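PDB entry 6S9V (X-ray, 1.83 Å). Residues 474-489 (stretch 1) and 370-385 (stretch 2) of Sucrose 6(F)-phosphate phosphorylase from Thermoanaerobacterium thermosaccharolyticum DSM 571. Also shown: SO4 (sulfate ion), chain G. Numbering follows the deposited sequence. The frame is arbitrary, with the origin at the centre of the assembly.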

# COMPACT_ATOMS: atom_id res chain seq x y z
N ARG A 474 -28.25 -13.02 1.24
CA ARG A 474 -28.27 -11.57 1.19
C ARG A 474 -27.82 -11.08 2.56
O ARG A 474 -28.23 -11.64 3.57
CB ARG A 474 -29.65 -11.03 0.84
CG ARG A 474 -29.76 -9.53 0.83
CD ARG A 474 -31.19 -9.09 0.60
NE ARG A 474 -32.07 -9.52 1.68
CZ ARG A 474 -32.21 -8.84 2.82
NH1 ARG A 474 -31.54 -7.71 3.01
NH2 ARG A 474 -33.02 -9.29 3.77
N CYS A 475 -26.98 -10.06 2.57
CA CYS A 475 -26.59 -9.41 3.82
C CYS A 475 -26.65 -7.90 3.66
O CYS A 475 -26.17 -7.36 2.66
CB CYS A 475 -25.18 -9.85 4.28
SG CYS A 475 -23.82 -9.61 3.13
N SER A 476 -27.26 -7.24 4.64
CA SER A 476 -27.52 -5.80 4.59
C SER A 476 -26.88 -5.16 5.82
O SER A 476 -27.28 -5.45 6.95
CB SER A 476 -29.01 -5.50 4.55
OG SER A 476 -29.60 -6.10 3.41
N LEU A 477 -25.88 -4.32 5.58
CA LEU A 477 -25.24 -3.55 6.63
C LEU A 477 -26.12 -2.36 6.99
O LEU A 477 -26.60 -1.65 6.10
CB LEU A 477 -23.87 -3.07 6.16
CG LEU A 477 -23.13 -2.06 7.05
CD1 LEU A 477 -22.72 -2.72 8.37
CD2 LEU A 477 -21.92 -1.48 6.32
N PHE A 478 -26.33 -2.15 8.28
CA PHE A 478 -26.95 -0.92 8.75
C PHE A 478 -26.07 -0.33 9.83
O PHE A 478 -25.75 -1.02 10.81
CB PHE A 478 -28.36 -1.15 9.29
CG PHE A 478 -29.01 0.10 9.79
CD1 PHE A 478 -28.84 0.52 11.10
CD2 PHE A 478 -29.75 0.89 8.94
CE1 PHE A 478 -29.42 1.68 11.55
CE2 PHE A 478 -30.35 2.06 9.39
CZ PHE A 478 -30.17 2.46 10.69
N ILE A 479 -25.69 0.94 9.67
CA ILE A 479 -24.95 1.68 10.68
C ILE A 479 -25.75 2.92 11.06
O ILE A 479 -26.15 3.69 10.18
CB ILE A 479 -23.54 2.09 10.21
CG1 ILE A 479 -22.68 0.86 9.91
CG2 ILE A 479 -22.85 2.96 11.29
CD1 ILE A 479 -21.39 1.17 9.14
N ASP A 480 -25.99 3.09 12.35
CA ASP A 480 -26.51 4.33 12.91
C ASP A 480 -25.30 5.18 13.29
O ASP A 480 -24.60 4.87 14.26
CB ASP A 480 -27.40 4.05 14.12
CG ASP A 480 -28.00 5.31 14.72
OD1 ASP A 480 -27.60 6.43 14.32
OD2 ASP A 480 -28.89 5.17 15.58
N LEU A 481 -25.02 6.23 12.50
CA LEU A 481 -23.84 7.04 12.75
C LEU A 481 -23.97 7.87 14.03
O LEU A 481 -22.97 8.42 14.50
CB LEU A 481 -23.57 7.97 11.57
CG LEU A 481 -23.12 7.24 10.29
CD1 LEU A 481 -23.08 8.21 9.14
CD2 LEU A 481 -21.77 6.57 10.49
N LYS A 482 -25.18 7.99 14.57
CA LYS A 482 -25.34 8.66 15.86
C LYS A 482 -24.67 7.86 16.98
O LYS A 482 -24.02 8.44 17.85
CB LYS A 482 -26.83 8.87 16.15
CG LYS A 482 -27.49 9.88 15.21
CD LYS A 482 -28.95 10.19 15.59
CE LYS A 482 -29.91 9.10 15.11
NZ LYS A 482 -31.34 9.45 15.43
N THR A 483 -24.82 6.54 16.95
CA THR A 483 -24.31 5.65 17.99
C THR A 483 -23.19 4.75 17.51
O THR A 483 -22.55 4.09 18.35
CB THR A 483 -25.45 4.77 18.52
OG1 THR A 483 -25.87 3.88 17.47
CG2 THR A 483 -26.62 5.61 18.95
N TYR A 484 -22.93 4.69 16.21
CA TYR A 484 -22.02 3.74 15.57
C TYR A 484 -22.46 2.30 15.77
O TYR A 484 -21.68 1.37 15.50
CB TYR A 484 -20.58 3.93 16.06
CG TYR A 484 -20.10 5.34 15.83
CD1 TYR A 484 -19.99 5.86 14.54
CD2 TYR A 484 -19.79 6.16 16.90
CE1 TYR A 484 -19.58 7.17 14.34
CE2 TYR A 484 -19.37 7.46 16.70
CZ TYR A 484 -19.27 7.96 15.43
OH TYR A 484 -18.86 9.27 15.27
N LYS A 485 -23.70 2.07 16.18
CA LYS A 485 -24.23 0.72 16.23
C LYS A 485 -24.26 0.14 14.82
O LYS A 485 -24.81 0.75 13.90
CB LYS A 485 -25.63 0.71 16.84
CG LYS A 485 -26.16 -0.69 17.12
CD LYS A 485 -27.55 -0.64 17.71
CE LYS A 485 -27.98 -1.98 18.25
NZ LYS A 485 -29.40 -1.94 18.68
N THR A 486 -23.67 -1.03 14.66
CA THR A 486 -23.46 -1.66 13.36
C THR A 486 -24.14 -3.02 13.38
O THR A 486 -23.79 -3.88 14.19
CB THR A 486 -21.97 -1.80 13.06
OG1 THR A 486 -21.36 -0.51 13.05
CG2 THR A 486 -21.74 -2.48 11.73
N THR A 487 -25.12 -3.20 12.50
CA THR A 487 -25.87 -4.44 12.42
C THR A 487 -25.82 -4.96 10.99
O THR A 487 -25.89 -4.19 10.04
CB THR A 487 -27.34 -4.24 12.85
OG1 THR A 487 -27.38 -3.70 14.18
CG2 THR A 487 -28.09 -5.55 12.82
N ILE A 488 -25.74 -6.28 10.86
CA ILE A 488 -25.80 -6.95 9.56
C ILE A 488 -26.98 -7.90 9.60
O ILE A 488 -26.98 -8.87 10.38
CB ILE A 488 -24.49 -7.68 9.23
CG1 ILE A 488 -23.34 -6.69 9.09
CG2 ILE A 488 -24.67 -8.49 7.94
CD1 ILE A 488 -21.99 -7.34 8.88
N ASP A 489 -27.99 -7.62 8.78
CA ASP A 489 -29.13 -8.51 8.60
C ASP A 489 -28.81 -9.45 7.44
O ASP A 489 -28.50 -8.98 6.34
CB ASP A 489 -30.40 -7.73 8.30
CG ASP A 489 -30.94 -6.98 9.51
OD1 ASP A 489 -30.66 -7.40 10.65
OD2 ASP A 489 -31.65 -5.98 9.31
S SO4 G . -32.60 11.38 11.89
O1 SO4 G . -32.05 12.33 10.92
O2 SO4 G . -33.63 12.02 12.69
O3 SO4 G . -33.16 10.24 11.16
O4 SO4 G . -31.54 10.91 12.77
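Stretch 2, residues 370-385: CDDDAYLAARAIQFFT

Stretch 1 is a β-hairpin: strand 474-480 turns through 481-484 and returns as a strand ending the stretch at 489, the two paired by backbone bonds such as F478 N to T487 O (2.7 Å) and T487 N to F478 O (2.8 Å). Y484, in the turn, has positive phi (62/15). Stretch 2 is helical from D372, with i to i+4 bonds such as A377 N to D373 O (2.9 Å); D371 caps its start, OD1 accepting from A374 N at 3.1 Å.

The helix packs on one face of the hairpin. Its axis makes 145° with strand 474-480 (signed crossing angle -145°, closest approach 9.8 Å) and 39° with strand 485-489 (8.0 Å), so it runs roughly with the second strand and against the first. The CA register agrees for the second strand: Y484 CA lies 5.2 Å from A374 CA, and T486 CA lies 5.9 Å from A377 CA. On the first strand L477 CA is 7.5 Å from F384 CA.

Alternation along the strands selects the contacting side chains: C475, L477, I479, T486 and I488 point toward the helix. Near the turn, A374 CB sits over one face of the Y484 ring, 3.8 Å from its centroid and 10° off the normal. The small residues A377 and A380 lie where the helix meets both strands: A377 CB lies 3.4 Å from T486 OG1, and A380 CB 3.8 Å from both T486 CG2 and L477 CD1. I479 CD1 meets I381 CG1 at 3.5 Å. At the far end F384 buries the most area; L477 CB stands 3.5 Å from its ring centroid, 9° off the normal, while I488 CD1 approaches the ring edge at CE1 (3.7 Å).

No direct hydrogen bond joins the stretches, but water bridges them: water 1 lies 2.8 Å from D373 O and 2.7 Å from Y484 O, within hydrogen-bonding reach of both, and water 2 donates to T483 O (2.9 Å) and, weakly, D373 OD2 (3.3 Å).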

# COMPACT_ATOMS: atom_id res chain seq x y z
N CYS A 370 -9.97 5.79 19.51
CA CYS A 370 -10.04 4.48 20.15
C CYS A 370 -11.48 4.07 20.43
O CYS A 370 -11.75 3.27 21.33
CB CYS A 370 -9.20 4.43 21.43
SG CYS A 370 -7.47 4.88 21.16
N ASP A 371 -12.41 4.59 19.63
CA ASP A 371 -13.84 4.29 19.73
C ASP A 371 -14.08 2.94 19.08
O ASP A 371 -14.15 2.84 17.85
CB ASP A 371 -14.62 5.40 19.02
CG ASP A 371 -16.12 5.26 19.14
OD1 ASP A 371 -16.64 4.15 19.35
OD2 ASP A 371 -16.80 6.29 18.93
N ASP A 372 -14.20 1.89 19.90
CA ASP A 372 -14.34 0.53 19.38
C ASP A 372 -15.49 0.44 18.39
O ASP A 372 -15.37 -0.18 17.32
CB ASP A 372 -14.61 -0.46 20.52
CG ASP A 372 -13.41 -0.70 21.40
OD1 ASP A 372 -12.34 -0.11 21.17
OD2 ASP A 372 -13.55 -1.50 22.36
N ASP A 373 -16.64 1.00 18.76
CA ASP A 373 -17.83 0.88 17.92
C ASP A 373 -17.63 1.59 16.59
O ASP A 373 -17.98 1.05 15.54
CB ASP A 373 -19.04 1.45 18.68
CG ASP A 373 -19.42 0.59 19.89
OD1 ASP A 373 -19.15 -0.63 19.87
OD2 ASP A 373 -19.94 1.13 20.89
N ALA A 374 -17.06 2.79 16.61
CA ALA A 374 -16.78 3.50 15.37
C ALA A 374 -15.75 2.74 14.53
O ALA A 374 -15.85 2.71 13.29
CB ALA A 374 -16.29 4.91 15.67
N TYR A 375 -14.78 2.12 15.19
CA TYR A 375 -13.75 1.38 14.47
C TYR A 375 -14.34 0.14 13.80
O TYR A 375 -14.02 -0.15 12.64
CB TYR A 375 -12.62 0.99 15.42
CG TYR A 375 -11.54 0.21 14.74
CD1 TYR A 375 -10.92 0.69 13.59
CD2 TYR A 375 -11.12 -1.02 15.24
CE1 TYR A 375 -9.93 -0.02 12.97
CE2 TYR A 375 -10.11 -1.74 14.62
CZ TYR A 375 -9.53 -1.23 13.48
OH TYR A 375 -8.54 -1.95 12.83
N LEU A 376 -15.19 -0.60 14.51
CA LEU A 376 -15.88 -1.72 13.87
C LEU A 376 -16.78 -1.24 12.74
O LEU A 376 -16.89 -1.89 11.70
CB LEU A 376 -16.68 -2.51 14.91
CG LEU A 376 -15.99 -3.71 15.54
CD1 LEU A 376 -15.59 -4.75 14.50
CD2 LEU A 376 -14.77 -3.26 16.31
N ALA A 377 -17.42 -0.08 12.92
CA ALA A 377 -18.22 0.50 11.84
C ALA A 377 -17.36 0.80 10.62
O ALA A 377 -17.77 0.52 9.48
CB ALA A 377 -18.94 1.76 12.33
N ALA A 378 -16.16 1.35 10.85
CA ALA A 378 -15.22 1.63 9.77
C ALA A 378 -14.87 0.38 8.98
O ALA A 378 -14.84 0.39 7.74
CB ALA A 378 -13.96 2.27 10.35
N ARG A 379 -14.54 -0.71 9.68
CA ARG A 379 -14.19 -1.95 9.00
C ARG A 379 -15.39 -2.55 8.29
O ARG A 379 -15.25 -3.14 7.21
CB ARG A 379 -13.61 -2.96 10.01
CG ARG A 379 -12.23 -2.57 10.55
CD ARG A 379 -11.14 -2.79 9.50
NE ARG A 379 -9.83 -2.47 10.06
CZ ARG A 379 -8.73 -2.24 9.36
NH1 ARG A 379 -8.75 -2.30 8.03
NH2 ARG A 379 -7.60 -1.93 9.99
N ALA A 380 -16.59 -2.44 8.87
CA ALA A 380 -17.79 -2.92 8.18
C ALA A 380 -17.99 -2.17 6.87
O ALA A 380 -18.24 -2.78 5.82
CB ALA A 380 -19.02 -2.76 9.08
N ILE A 381 -17.87 -0.84 6.90
CA ILE A 381 -17.94 -0.05 5.68
C ILE A 381 -16.91 -0.54 4.68
O ILE A 381 -17.21 -0.76 3.50
CB ILE A 381 -17.75 1.45 5.99
CG1 ILE A 381 -18.91 1.99 6.82
CG2 ILE A 381 -17.61 2.22 4.67
CD1 ILE A 381 -18.60 3.35 7.46
N GLN A 382 -15.66 -0.71 5.14
CA GLN A 382 -14.61 -1.18 4.25
C GLN A 382 -14.98 -2.52 3.62
O GLN A 382 -14.86 -2.70 2.40
CB GLN A 382 -13.29 -1.32 5.02
CG GLN A 382 -12.12 -1.69 4.11
CD GLN A 382 -10.98 -2.38 4.84
OE1 GLN A 382 -10.89 -2.36 6.06
NE2 GLN A 382 -10.09 -2.98 4.06
N PHE A 383 -15.44 -3.46 4.44
CA PHE A 383 -15.70 -4.81 3.95
C PHE A 383 -16.94 -4.87 3.05
O PHE A 383 -17.04 -5.75 2.20
CB PHE A 383 -15.87 -5.78 5.11
CG PHE A 383 -14.62 -5.96 5.96
CD1 PHE A 383 -13.39 -5.48 5.54
CD2 PHE A 383 -14.70 -6.59 7.19
CE1 PHE A 383 -12.26 -5.64 6.32
CE2 PHE A 383 -13.57 -6.76 7.98
CZ PHE A 383 -12.35 -6.28 7.55
N PHE A 384 -17.88 -3.93 3.21
CA PHE A 384 -19.05 -3.86 2.34
C PHE A 384 -18.78 -3.06 1.06
O PHE A 384 -19.63 -3.05 0.17
CB PHE A 384 -20.25 -3.25 3.08
CG PHE A 384 -21.09 -4.28 3.79
CD1 PHE A 384 -20.62 -4.90 4.94
CD2 PHE A 384 -22.31 -4.67 3.28
CE1 PHE A 384 -21.38 -5.87 5.58
CE2 PHE A 384 -23.06 -5.64 3.90
CZ PHE A 384 -22.60 -6.24 5.05
N THR A 385 -17.65 -2.39 0.97
CA THR A 385 -17.27 -1.66 -0.25
C THR A 385 -16.69 -2.62 -1.27
O THR A 385 -15.83 -3.44 -0.92
CB THR A 385 -16.24 -0.57 0.08
OG1 THR A 385 -16.82 0.37 0.99
CG2 THR A 385 -15.80 0.17 -1.19
O HOH W 1 -20.09 -0.73 15.93
O HOH W 2 -22.98 1.47 19.55